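Local structure of SusD-like protein BACOVA_02651 (Bacteroides ovatus, 5E75) at residues Pro42-Arg47 / Tyr57-Phe63; Leu125-Pro130 / Phe494-Pro498; Pro147-Asp153 / Pro512-Phe517; Leu437-Asn441 / Asn487-Ile493. The protein binds polysaccharide at the cell surface and probably captures xyloglucan before its transport into the periplasm for degradation. All coordinates share one frame; numbering follows the deposited sequence.

Contact 1 of 4, residues Pro42-Arg47 / Tyr57-Phe63; sequences PIGSGR and YPQFVTF. With EDO (1,2-ethanediol), chain E.
P42 sits over one face of the F60 ring, with its CB 4.2 Å from the ring centroid, a CH-pi contact that is the tight centre of this interface. I43, the next residue of the same turn, brings CG1 to 3.8 Å from F60 CE2. Further on, G46 O lies 3.3 Å from V61 CG2. R47 reaches further along the same side. Its CG stands anti to the backbone N (chi1 -163°) and the chain runs extended from there, which carries the guanidinium past F60 to F63. NH1 of R47 gives F60 O a weak, bent hydrogen bond of 3.2 Å, while R47 NH2 lies 3.4 Å from F63 CD1. The guanidinium and that ring are tilted 54° apart, so this is no flat stack; the firmer polar partner of R47 NH2 is I493 O. The side towards Y57 is looser. Y57 is partly exposed and meets P42 through its CB and the ring carbon CD2, and a molecule of 1,2-ethanediol, probably from the crystallisation liquor, lodges between the segments with its O2 donating to Y57 O at 2.8 Å. The axes of the short helices 42-46 and 58-62 pass 9.3 Å apart at 56°. Around the pair, helix 70-95 packs on P42 and I43, helix 421-431 on I43 and R47, and strand 51-52 on V61.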
# COMPACT_ATOMS: atom_id res chain seq x y z
N PRO A 42 -4.87 -6.05 6.92
CA PRO A 42 -6.30 -5.69 6.97
C PRO A 42 -6.57 -4.23 6.67
O PRO A 42 -7.61 -3.92 6.10
CB PRO A 42 -6.69 -6.03 8.42
CG PRO A 42 -5.39 -6.02 9.18
CD PRO A 42 -4.40 -6.58 8.21
N ILE A 43 -5.67 -3.32 7.01
CA ILE A 43 -5.94 -1.90 6.77
C ILE A 43 -5.72 -1.53 5.30
O ILE A 43 -6.59 -0.92 4.68
CB ILE A 43 -5.11 -1.00 7.69
CG1 ILE A 43 -5.50 -1.23 9.16
CG2 ILE A 43 -5.32 0.45 7.32
CD1 ILE A 43 -4.65 -0.44 10.16
N GLY A 44 -4.59 -1.90 4.73
CA GLY A 44 -4.27 -1.46 3.38
C GLY A 44 -5.00 -2.21 2.28
O GLY A 44 -5.40 -1.62 1.26
N SER A 45 -5.15 -3.53 2.46
CA SER A 45 -5.77 -4.40 1.46
C SER A 45 -7.16 -4.92 1.85
O SER A 45 -8.09 -4.87 1.04
CB SER A 45 -4.85 -5.58 1.11
OG SER A 45 -3.89 -5.20 0.14
N GLY A 46 -7.30 -5.42 3.07
CA GLY A 46 -8.59 -5.95 3.50
C GLY A 46 -9.70 -4.92 3.40
O GLY A 46 -10.77 -5.17 2.87
N ARG A 47 -9.43 -3.72 3.90
CA ARG A 47 -10.46 -2.71 3.97
C ARG A 47 -10.89 -2.23 2.58
O ARG A 47 -12.01 -1.77 2.40
CB ARG A 47 -9.99 -1.54 4.83
CG ARG A 47 -11.12 -0.62 5.30
CD ARG A 47 -10.67 0.10 6.52
NE ARG A 47 -11.62 1.07 7.04
CZ ARG A 47 -12.66 0.79 7.82
NH1 ARG A 47 -12.96 -0.46 8.13
NH2 ARG A 47 -13.41 1.78 8.28
N TYR A 57 -9.73 -10.94 10.64
CA TYR A 57 -10.06 -9.51 10.53
C TYR A 57 -11.16 -9.17 9.52
O TYR A 57 -11.07 -8.17 8.81
CB TYR A 57 -8.80 -8.70 10.21
CG TYR A 57 -7.63 -9.13 11.06
CD1 TYR A 57 -7.75 -9.22 12.45
CD2 TYR A 57 -6.43 -9.50 10.48
CE1 TYR A 57 -6.68 -9.63 13.23
CE2 TYR A 57 -5.36 -9.91 11.26
CZ TYR A 57 -5.50 -9.97 12.63
OH TYR A 57 -4.45 -10.38 13.42
N PRO A 58 -12.25 -9.96 9.49
CA PRO A 58 -13.30 -9.64 8.51
C PRO A 58 -13.94 -8.28 8.77
O PRO A 58 -14.49 -7.66 7.85
CB PRO A 58 -14.32 -10.76 8.72
CG PRO A 58 -14.10 -11.22 10.11
CD PRO A 58 -12.61 -11.14 10.31
N GLN A 59 -13.88 -7.83 10.01
CA GLN A 59 -14.50 -6.57 10.38
C GLN A 59 -13.93 -5.38 9.61
O GLN A 59 -14.62 -4.39 9.43
CB GLN A 59 -14.40 -6.30 11.89
CG GLN A 59 -12.98 -6.24 12.45
CD GLN A 59 -12.42 -7.59 12.86
OE1 GLN A 59 -12.94 -8.64 12.48
NE2 GLN A 59 -11.36 -7.56 13.66
N PHE A 60 -12.69 -5.48 9.16
CA PHE A 60 -12.11 -4.41 8.36
C PHE A 60 -12.75 -4.31 6.99
O PHE A 60 -12.89 -3.22 6.43
CB PHE A 60 -10.58 -4.55 8.26
CG PHE A 60 -9.89 -4.09 9.48
CD1 PHE A 60 -9.79 -4.92 10.58
CD2 PHE A 60 -9.39 -2.79 9.57
CE1 PHE A 60 -9.19 -4.48 11.73
CE2 PHE A 60 -8.79 -2.35 10.73
CZ PHE A 60 -8.69 -3.19 11.80
N VAL A 61 -13.18 -5.45 6.46
CA VAL A 61 -13.83 -5.53 5.17
C VAL A 61 -15.30 -5.12 5.26
O VAL A 61 -15.86 -4.51 4.34
CB VAL A 61 -13.75 -6.96 4.57
CG1 VAL A 61 -14.26 -6.97 3.13
CG2 VAL A 61 -12.33 -7.49 4.63
N THR A 62 -15.95 -5.49 6.36
CA THR A 62 -17.39 -5.27 6.49
C THR A 62 -17.76 -4.01 7.29
O THR A 62 -18.93 -3.73 7.51
CB THR A 62 -18.07 -6.49 7.13
OG1 THR A 62 -17.60 -6.65 8.47
CG2 THR A 62 -17.75 -7.75 6.33
N PHE A 63 -16.75 -3.24 7.68
CA PHE A 63 -16.95 -1.98 8.41
C PHE A 63 -17.58 -2.17 9.78
O PHE A 63 -18.54 -1.49 10.15
CB PHE A 63 -17.72 -0.95 7.57
CG PHE A 63 -16.95 -0.46 6.38
CD1 PHE A 63 -16.08 0.62 6.50
CD2 PHE A 63 -17.06 -1.08 5.16
CE1 PHE A 63 -15.35 1.07 5.42
CE2 PHE A 63 -16.35 -0.64 4.05
CZ PHE A 63 -15.48 0.43 4.19
C1 EDO E . -9.71 -9.69 5.40
O1 EDO E . -10.77 -10.41 6.10
C2 EDO E . -8.77 -8.87 6.30
O2 EDO E . -9.35 -7.62 6.64

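Contact 2 of 4, residues Leu125-Pro130 / Phe494-Pro498. With EDO (1,2-ethanediol), chain C.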
# COMPACT_ATOMS: atom_id res chain seq x y z
N LEU A 125 -3.27 9.97 7.73
CA LEU A 125 -4.27 10.93 7.27
C LEU A 125 -5.44 10.21 6.58
O LEU A 125 -6.58 10.69 6.62
CB LEU A 125 -3.61 11.91 6.31
CG LEU A 125 -4.48 13.00 5.67
CD1 LEU A 125 -5.14 13.89 6.71
CD2 LEU A 125 -3.64 13.84 4.75
N ARG A 126 -5.16 9.07 5.95
CA ARG A 126 -6.15 8.30 5.21
C ARG A 126 -6.58 7.04 5.98
O ARG A 126 -7.05 6.07 5.35
CB ARG A 126 -5.56 7.94 3.80
CG ARG A 126 -5.09 9.19 2.87
CD ARG A 126 -4.23 8.79 1.60
NE ARG A 126 -2.93 8.24 1.95
CZ ARG A 126 -2.16 7.55 1.14
NH1 ARG A 126 -2.56 7.27 -0.10
NH2 ARG A 126 -1.02 7.05 1.59
N ILE A 127 -6.38 7.03 7.31
CA ILE A 127 -6.90 6.03 8.26
C ILE A 127 -7.74 6.72 9.33
O ILE A 127 -8.93 6.40 9.50
CB ILE A 127 -5.76 5.22 8.97
CG1 ILE A 127 -4.98 4.40 7.96
CG2 ILE A 127 -6.34 4.31 10.09
CD1 ILE A 127 -3.63 3.90 8.49
N TRP A 128 -7.14 7.67 10.04
CA TRP A 128 -7.80 8.40 11.13
C TRP A 128 -8.22 9.83 10.76
O TRP A 128 -9.17 10.35 11.34
CB TRP A 128 -6.88 8.48 12.36
CG TRP A 128 -6.67 7.15 13.01
CD1 TRP A 128 -7.55 6.49 13.81
CD2 TRP A 128 -5.53 6.29 12.88
NE1 TRP A 128 -7.04 5.27 14.19
CE2 TRP A 128 -5.79 5.13 13.65
CE3 TRP A 128 -4.31 6.38 12.20
CZ2 TRP A 128 -4.90 4.07 13.73
CZ3 TRP A 128 -3.41 5.34 12.30
CH2 TRP A 128 -3.71 4.19 13.06
N GLY A 129 -7.52 10.45 9.80
CA GLY A 129 -7.76 11.85 9.47
C GLY A 129 -6.89 12.73 10.36
O GLY A 129 -5.68 12.70 10.22
N PRO A 130 -7.49 13.48 11.30
CA PRO A 130 -6.67 14.24 12.24
C PRO A 130 -5.74 13.32 13.02
O PRO A 130 -6.15 12.24 13.46
CB PRO A 130 -7.71 14.90 13.16
CG PRO A 130 -8.97 14.94 12.36
CD PRO A 130 -8.93 13.69 11.54
N PHE A 494 -13.49 6.51 8.19
CA PHE A 494 -12.31 6.71 9.02
C PHE A 494 -12.42 5.85 10.27
O PHE A 494 -13.50 5.72 10.86
CB PHE A 494 -12.13 8.19 9.32
CG PHE A 494 -11.68 8.99 8.13
CD1 PHE A 494 -12.57 9.45 7.16
CD2 PHE A 494 -10.34 9.26 7.96
CE1 PHE A 494 -12.11 10.17 6.08
CE2 PHE A 494 -9.88 9.98 6.91
CZ PHE A 494 -10.76 10.43 5.94
N LEU A 495 -11.31 5.24 10.66
CA LEU A 495 -11.27 4.32 11.79
C LEU A 495 -11.17 5.06 13.12
O LEU A 495 -10.72 6.18 13.18
CB LEU A 495 -10.09 3.36 11.61
CG LEU A 495 -10.40 2.30 10.53
CD1 LEU A 495 -9.16 1.67 9.89
CD2 LEU A 495 -11.30 1.22 11.11
N PRO A 496 -11.63 4.42 14.21
CA PRO A 496 -11.56 5.05 15.53
C PRO A 496 -10.13 5.08 16.05
O PRO A 496 -9.30 4.25 15.65
CB PRO A 496 -12.44 4.15 16.40
CG PRO A 496 -12.43 2.84 15.74
CD PRO A 496 -12.26 3.09 14.26
N TYR A 497 -9.83 6.03 16.92
CA TYR A 497 -8.53 6.06 17.60
C TYR A 497 -8.45 4.84 18.50
O TYR A 497 -9.46 4.39 19.03
CB TYR A 497 -8.35 7.38 18.38
CG TYR A 497 -8.35 8.57 17.45
CD1 TYR A 497 -7.28 8.82 16.61
CD2 TYR A 497 -9.45 9.40 17.38
CE1 TYR A 497 -7.28 9.89 15.73
CE2 TYR A 497 -9.47 10.47 16.50
CZ TYR A 497 -8.40 10.70 15.67
OH TYR A 497 -8.46 11.76 14.80
N PRO A 498 -7.25 4.26 18.66
CA PRO A 498 -7.16 3.02 19.44
C PRO A 498 -7.51 3.27 20.90
O PRO A 498 -7.03 4.25 21.47
CB PRO A 498 -5.68 2.62 19.30
CG PRO A 498 -5.14 3.42 18.14
CD PRO A 498 -5.94 4.69 18.12
C1 EDO C . 2.30 7.13 0.00
O1 EDO C . 1.12 6.47 -0.46
C2 EDO C . 2.73 6.58 1.36
O2 EDO C . 2.05 7.25 2.42
O HOH W 1 -10.98 8.97 12.95
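Y497 OH donates to P130 O at 2.7 Å, the shortest polar bond between these two loops, with the hydroxyl tilted 35° from the carbonyl plane. Behind that hydroxyl, the Y497 ring runs beside W128: the planes of the phenol and the five-membered ring are 11° apart but slid so far that they barely overlap, and the real touch is W128 CD1 to Y497 CD1 at 3.7 Å. W128 has CG beside its own backbone N (chi1 -68°), which directs the indole edge along segment 494-498. There NE1 donates to P496 O at 2.9 Å; the acceptor lies in the indole plane, although the N-H arrives well above the plane of the carbonyl. I127 CG2 covers the centre of one indole face and also meets L495 CD1 at 3.9 Å. The backbones are tied directly as well, since L495 N donates to I127 O at 2.9 Å, nearly along the C=O axis. A water then gives one hydrogen to W128 O and the other to L495 O. F494 turns its ring edge to the opposite loop, its CE2 3.4 Å from L125 O. W76 of helix 70-95 meets W128 edge-to-face. No charged group bonds across the contact: every acceptor is a backbone carbonyl and every donor a neutral N-H, hydroxyl or water. The hold on these two loops, more than 360 residues apart in sequence, is therefore likely to respond little to pH or salt.

Contact 3 of 4, residues Pro147-Asp153 / Pro512-Phe517; sequences PLNREED and PVPYTF
At the start of helix 151-168, D153 and the residues just ahead of it receive the C-terminal tail of the chain, segment 512-517. V513 N donates to L148 O at 2.8 Å, and N149 ND2 returns a nearly straight bond to V513 O at 3.1 Å, approaching from above that carbonyl's plane; N149 OD1 is taken by L133 N. R150 is the N-cap residue, and D153 OD2 accepts its backbone N-H through the anti lone pair, one half of a capping box. The same carboxylate is gripped side-on by the R150 guanidinium, NE to OD2 at 3.0 Å and NH2 to OD1 at 3.1 Å. Held flat in this way, the guanidinium has P514 over one face, CB lying 3.5 Å from R150 NH2. D153 OD1 also takes a weak bond from Y515 N and a hydrogen from a water that links it to Y515 O. An alanine in place of this aspartate takes away the carboxylate, so the R150 guanidinium is likely to be set free to swing off P514, and Y515 N left without this acceptor. Beyond, F517 points its ring edge at D153 O, CZ 3.4 Å away, while Y515 CD2 sits over the centre of the F517 ring.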
# COMPACT_ATOMS: atom_id res chain seq x y z
N PRO A 147 -3.09 17.62 21.82
CA PRO A 147 -4.25 17.59 20.94
C PRO A 147 -3.94 17.10 19.53
O PRO A 147 -2.80 17.16 19.06
CB PRO A 147 -4.68 19.05 20.88
CG PRO A 147 -3.44 19.83 21.13
CD PRO A 147 -2.64 19.01 22.09
N LEU A 148 -4.99 16.61 18.88
CA LEU A 148 -4.96 16.34 17.46
C LEU A 148 -4.80 17.63 16.68
O LEU A 148 -5.22 18.70 17.13
CB LEU A 148 -6.29 15.70 17.06
CG LEU A 148 -6.59 14.32 17.64
CD1 LEU A 148 -8.09 14.04 17.55
CD2 LEU A 148 -5.81 13.29 16.87
N ASN A 149 -4.21 17.52 15.49
CA ASN A 149 -4.17 18.62 14.54
C ASN A 149 -5.09 18.36 13.36
O ASN A 149 -5.42 17.21 13.06
CB ASN A 149 -2.73 18.85 14.09
CG ASN A 149 -1.83 19.23 15.25
OD1 ASN A 149 -0.89 18.51 15.60
ND2 ASN A 149 -2.13 20.37 15.87
N ARG A 150 -5.50 19.42 12.67
CA ARG A 150 -6.52 19.30 11.63
C ARG A 150 -5.99 18.62 10.38
O ARG A 150 -4.80 18.64 10.13
CB ARG A 150 -7.05 20.68 11.24
CG ARG A 150 -7.60 21.50 12.41
CD ARG A 150 -7.83 22.95 12.00
NE ARG A 150 -6.56 23.55 11.61
CZ ARG A 150 -6.37 24.83 11.31
NH1 ARG A 150 -7.38 25.69 11.37
NH2 ARG A 150 -5.16 25.25 10.98
N GLU A 151 -6.88 18.00 9.62
CA GLU A 151 -6.50 17.39 8.36
C GLU A 151 -5.69 18.35 7.48
O GLU A 151 -4.69 17.93 6.88
CB GLU A 151 -7.75 16.86 7.64
CG GLU A 151 -8.39 15.67 8.38
CD GLU A 151 -9.69 15.16 7.77
OE1 GLU A 151 -10.09 15.62 6.68
OE2 GLU A 151 -10.33 14.30 8.40
N GLU A 152 -6.07 19.62 7.38
CA GLU A 152 -5.31 20.55 6.55
C GLU A 152 -3.89 20.76 7.07
O GLU A 152 -2.97 20.90 6.27
CB GLU A 152 -6.03 21.91 6.36
CG GLU A 152 -7.23 21.86 5.40
CD GLU A 152 -6.84 21.40 4.00
OE1 GLU A 152 -5.87 21.97 3.44
OE2 GLU A 152 -7.48 20.45 3.46
N ASP A 153 -3.72 20.80 8.39
CA ASP A 153 -2.39 20.92 8.98
C ASP A 153 -1.53 19.72 8.60
O ASP A 153 -0.34 19.87 8.31
CB ASP A 153 -2.45 20.95 10.52
CG ASP A 153 -3.14 22.17 11.09
OD1 ASP A 153 -2.76 23.31 10.78
OD2 ASP A 153 -4.04 21.97 11.94
N PRO A 512 -9.71 18.65 16.85
CA PRO A 512 -8.35 19.04 16.47
C PRO A 512 -8.16 20.55 16.48
O PRO A 512 -9.11 21.34 16.36
CB PRO A 512 -8.21 18.47 15.04
CG PRO A 512 -9.59 18.37 14.54
CD PRO A 512 -10.47 18.09 15.72
N VAL A 513 -6.90 20.94 16.64
CA VAL A 513 -6.53 22.34 16.75
C VAL A 513 -5.46 22.66 15.73
O VAL A 513 -4.82 21.76 15.19
CB VAL A 513 -6.03 22.67 18.16
CG1 VAL A 513 -7.05 22.23 19.21
CG2 VAL A 513 -4.67 22.02 18.44
N PRO A 514 -5.25 23.95 15.45
CA PRO A 514 -4.20 24.29 14.49
C PRO A 514 -2.80 23.93 14.98
O PRO A 514 -2.51 24.04 16.17
CB PRO A 514 -4.32 25.81 14.35
CG PRO A 514 -5.70 26.13 14.84
CD PRO A 514 -6.00 25.13 15.90
N TYR A 515 -1.95 23.53 14.05
CA TYR A 515 -0.54 23.28 14.35
C TYR A 515 0.26 24.57 14.25
O TYR A 515 0.01 25.40 13.38
CB TYR A 515 0.03 22.25 13.37
CG TYR A 515 1.44 21.79 13.70
CD1 TYR A 515 1.69 21.04 14.84
CD2 TYR A 515 2.50 22.10 12.88
CE1 TYR A 515 2.97 20.61 15.16
CE2 TYR A 515 3.80 21.67 13.18
CZ TYR A 515 4.02 20.93 14.32
OH TYR A 515 5.29 20.51 14.65
N THR A 516 1.22 24.74 15.15
CA THR A 516 2.17 25.84 15.04
C THR A 516 3.37 25.42 14.22
O THR A 516 4.25 24.69 14.69
CB THR A 516 2.64 26.32 16.40
OG1 THR A 516 3.30 25.25 17.08
CG2 THR A 516 1.46 26.79 17.21
N PHE A 517 3.39 25.86 12.98
CA PHE A 517 4.44 25.49 12.05
C PHE A 517 5.74 26.21 12.37
O PHE A 517 5.73 27.34 12.86
CB PHE A 517 3.99 25.73 10.60
CG PHE A 517 3.05 24.67 10.09
CD1 PHE A 517 1.67 24.79 10.22
CD2 PHE A 517 3.56 23.53 9.50
CE1 PHE A 517 0.83 23.79 9.77
CE2 PHE A 517 2.74 22.54 9.06
CZ PHE A 517 1.37 22.66 9.19
O HOH W 2 -1.77 25.85 11.27

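Contact 4 of 4, residues Leu437-Asn441 / Asn487-Ile493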
# COMPACT_ATOMS: atom_id res chain seq x y z
N LEU A 437 -19.47 5.95 -1.33
CA LEU A 437 -20.30 5.16 -0.44
C LEU A 437 -21.14 4.18 -1.26
O LEU A 437 -21.31 3.02 -0.88
CB LEU A 437 -21.20 6.06 0.41
CG LEU A 437 -20.46 6.86 1.49
CD1 LEU A 437 -21.43 7.84 2.14
CD2 LEU A 437 -19.81 5.96 2.53
N ASN A 438 -21.67 4.62 -2.40
CA ASN A 438 -22.42 3.71 -3.27
C ASN A 438 -21.51 2.61 -3.79
O ASN A 438 -21.88 1.43 -3.81
CB ASN A 438 -23.03 4.49 -4.43
CG ASN A 438 -23.77 3.60 -5.39
OD1 ASN A 438 -23.26 3.26 -6.46
ND2 ASN A 438 -24.97 3.20 -5.02
N TYR A 439 -20.29 2.98 -4.16
CA TYR A 439 -19.28 2.01 -4.60
C TYR A 439 -19.05 0.96 -3.50
O TYR A 439 -19.13 -0.24 -3.73
CB TYR A 439 -17.98 2.74 -4.96
CG TYR A 439 -16.91 1.89 -5.61
CD1 TYR A 439 -16.16 0.97 -4.87
CD2 TYR A 439 -16.63 2.01 -6.96
CE1 TYR A 439 -15.20 0.18 -5.46
CE2 TYR A 439 -15.65 1.23 -7.56
CZ TYR A 439 -14.94 0.32 -6.80
OH TYR A 439 -13.98 -0.45 -7.38
N PHE A 440 -18.76 1.40 -2.27
CA PHE A 440 -18.44 0.46 -1.19
C PHE A 440 -19.60 -0.49 -0.90
O PHE A 440 -19.39 -1.68 -0.64
CB PHE A 440 -18.06 1.20 0.10
CG PHE A 440 -16.88 2.12 -0.02
CD1 PHE A 440 -15.84 1.87 -0.89
CD2 PHE A 440 -16.84 3.26 0.74
CE1 PHE A 440 -14.77 2.76 -0.98
CE2 PHE A 440 -15.79 4.14 0.66
CZ PHE A 440 -14.77 3.90 -0.21
N ASN A 441 -20.82 0.03 -0.95
CA ASN A 441 -22.02 -0.77 -0.72
C ASN A 441 -22.35 -1.71 -1.85
O ASN A 441 -23.20 -2.58 -1.69
CB ASN A 441 -23.21 0.14 -0.43
CG ASN A 441 -23.19 0.68 0.99
OD1 ASN A 441 -23.14 -0.08 1.95
ND2 ASN A 441 -23.20 2.00 1.13
N ASN A 487 -25.00 -1.22 6.14
CA ASN A 487 -25.08 -0.09 5.21
C ASN A 487 -23.93 0.87 5.52
O ASN A 487 -23.88 1.49 6.59
CB ASN A 487 -26.43 0.63 5.33
CG ASN A 487 -26.49 1.89 4.52
OD1 ASN A 487 -26.20 1.89 3.34
ND2 ASN A 487 -26.87 2.99 5.16
N ILE A 488 -22.98 0.96 4.60
CA ILE A 488 -21.76 1.71 4.83
C ILE A 488 -22.07 3.18 4.63
O ILE A 488 -22.58 3.59 3.58
CB ILE A 488 -20.65 1.24 3.87
CG1 ILE A 488 -20.42 -0.26 4.06
CG2 ILE A 488 -19.35 2.00 4.14
CD1 ILE A 488 -19.71 -0.94 2.90
N GLU A 489 -21.76 3.97 5.65
CA GLU A 489 -22.04 5.40 5.68
C GLU A 489 -20.77 6.21 5.91
O GLU A 489 -19.71 5.65 6.20
CB GLU A 489 -23.04 5.68 6.79
CG GLU A 489 -24.41 5.06 6.56
CD GLU A 489 -25.38 5.39 7.67
OE1 GLU A 489 -25.08 5.04 8.82
OE2 GLU A 489 -26.43 6.03 7.39
N ALA A 490 -20.88 7.53 5.80
CA ALA A 490 -19.72 8.40 5.95
C ALA A 490 -18.99 8.16 7.27
O ALA A 490 -17.75 8.13 7.30
CB ALA A 490 -20.14 9.86 5.84
N GLU A 491 -19.73 7.98 8.35
CA GLU A 491 -19.14 7.81 9.67
C GLU A 491 -18.32 6.52 9.79
O GLU A 491 -17.50 6.40 10.70
CB GLU A 491 -20.21 7.82 10.77
CG GLU A 491 -20.93 9.16 10.99
CD GLU A 491 -21.81 9.61 9.82
OE1 GLU A 491 -22.40 8.76 9.08
OE2 GLU A 491 -21.90 10.84 9.63
N ASP A 492 -18.51 5.58 8.88
CA ASP A 492 -17.80 4.31 8.92
C ASP A 492 -16.40 4.34 8.32
O ASP A 492 -15.59 3.45 8.59
CB ASP A 492 -18.59 3.22 8.20
CG ASP A 492 -19.91 2.89 8.88
OD1 ASP A 492 -19.86 2.39 10.02
OD2 ASP A 492 -20.98 3.13 8.28
N ILE A 493 -16.11 5.35 7.53
CA ILE A 493 -14.93 5.27 6.66
C ILE A 493 -13.62 5.43 7.43
O ILE A 493 -12.75 4.56 7.32
CB ILE A 493 -15.01 6.28 5.50
CG1 ILE A 493 -16.30 6.06 4.69
CG2 ILE A 493 -13.79 6.16 4.59
CD1 ILE A 493 -16.55 4.63 4.23
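In N441, CG lies beside the backbone N (chi1 -78°), and a further turn at chi2 (-56°) lays the carboxamide along the backbone of I488. Both polar atoms of the amide are then used on one residue. OD1 accepts from I488 N at 2.9 Å, on a lone pair in the carbonyl plane, and ND2 donates to I488 O at 3.0 Å, again in plane on a lone pair. The side chain thus pairs with an extended residue much as a neighbouring strand would. A leucine in its place would probably leave both the N-H and the C=O of I488 without these partners. By this clasp helix 433-441 is joined to the chain where it returns from the excursion that includes strands 451-454, 460-465 and 472-474. Under the polar pair the packing is aliphatic and aromatic. I488 CD1 touches F440 CB at 3.9 Å, and I493 CD1 comes to 3.7 Å from F440 CE2, lying obliquely to that ring. L437 reaches over the turn with its two methyls: CD2 meets E489 C at 3.5 Å and I493 CD1 at 3.9 Å, while CD1 lies 3.7 Å from A490 N. The turn itself is held by E489 N, which donates to D492 OD2 at 2.9 Å on the anti lone pair. Helix 421-431 backs this layer, with F429 against L437 and I493 and with W422 against F440, and F63 packs on both isoleucines.

Overall arrangement
Contacts 1, 2 and 4 form one cluster, their centres 13 to 15 Å apart. R47 of contact 1 touches both of the others: its NH2 makes a probable hydrogen bond of 3.0 Å to I493 O of contact 4 and packs 3.6 Å from L495 CD2 of contact 2. Contacts 4 and 2 are continuous through 493-494. A bound Tris molecule, probably from the crystallisation liquor, is hydrogen-bonded by F63 O and F494 O and weakly by D492 OD1, so all three contacts border it. Contact 3 lies further out, about 25 Å from the chain's centre, and meets contact 2 where P130 CB lies 3.3 Å from N149 O; it touches neither contact 1 nor contact 4.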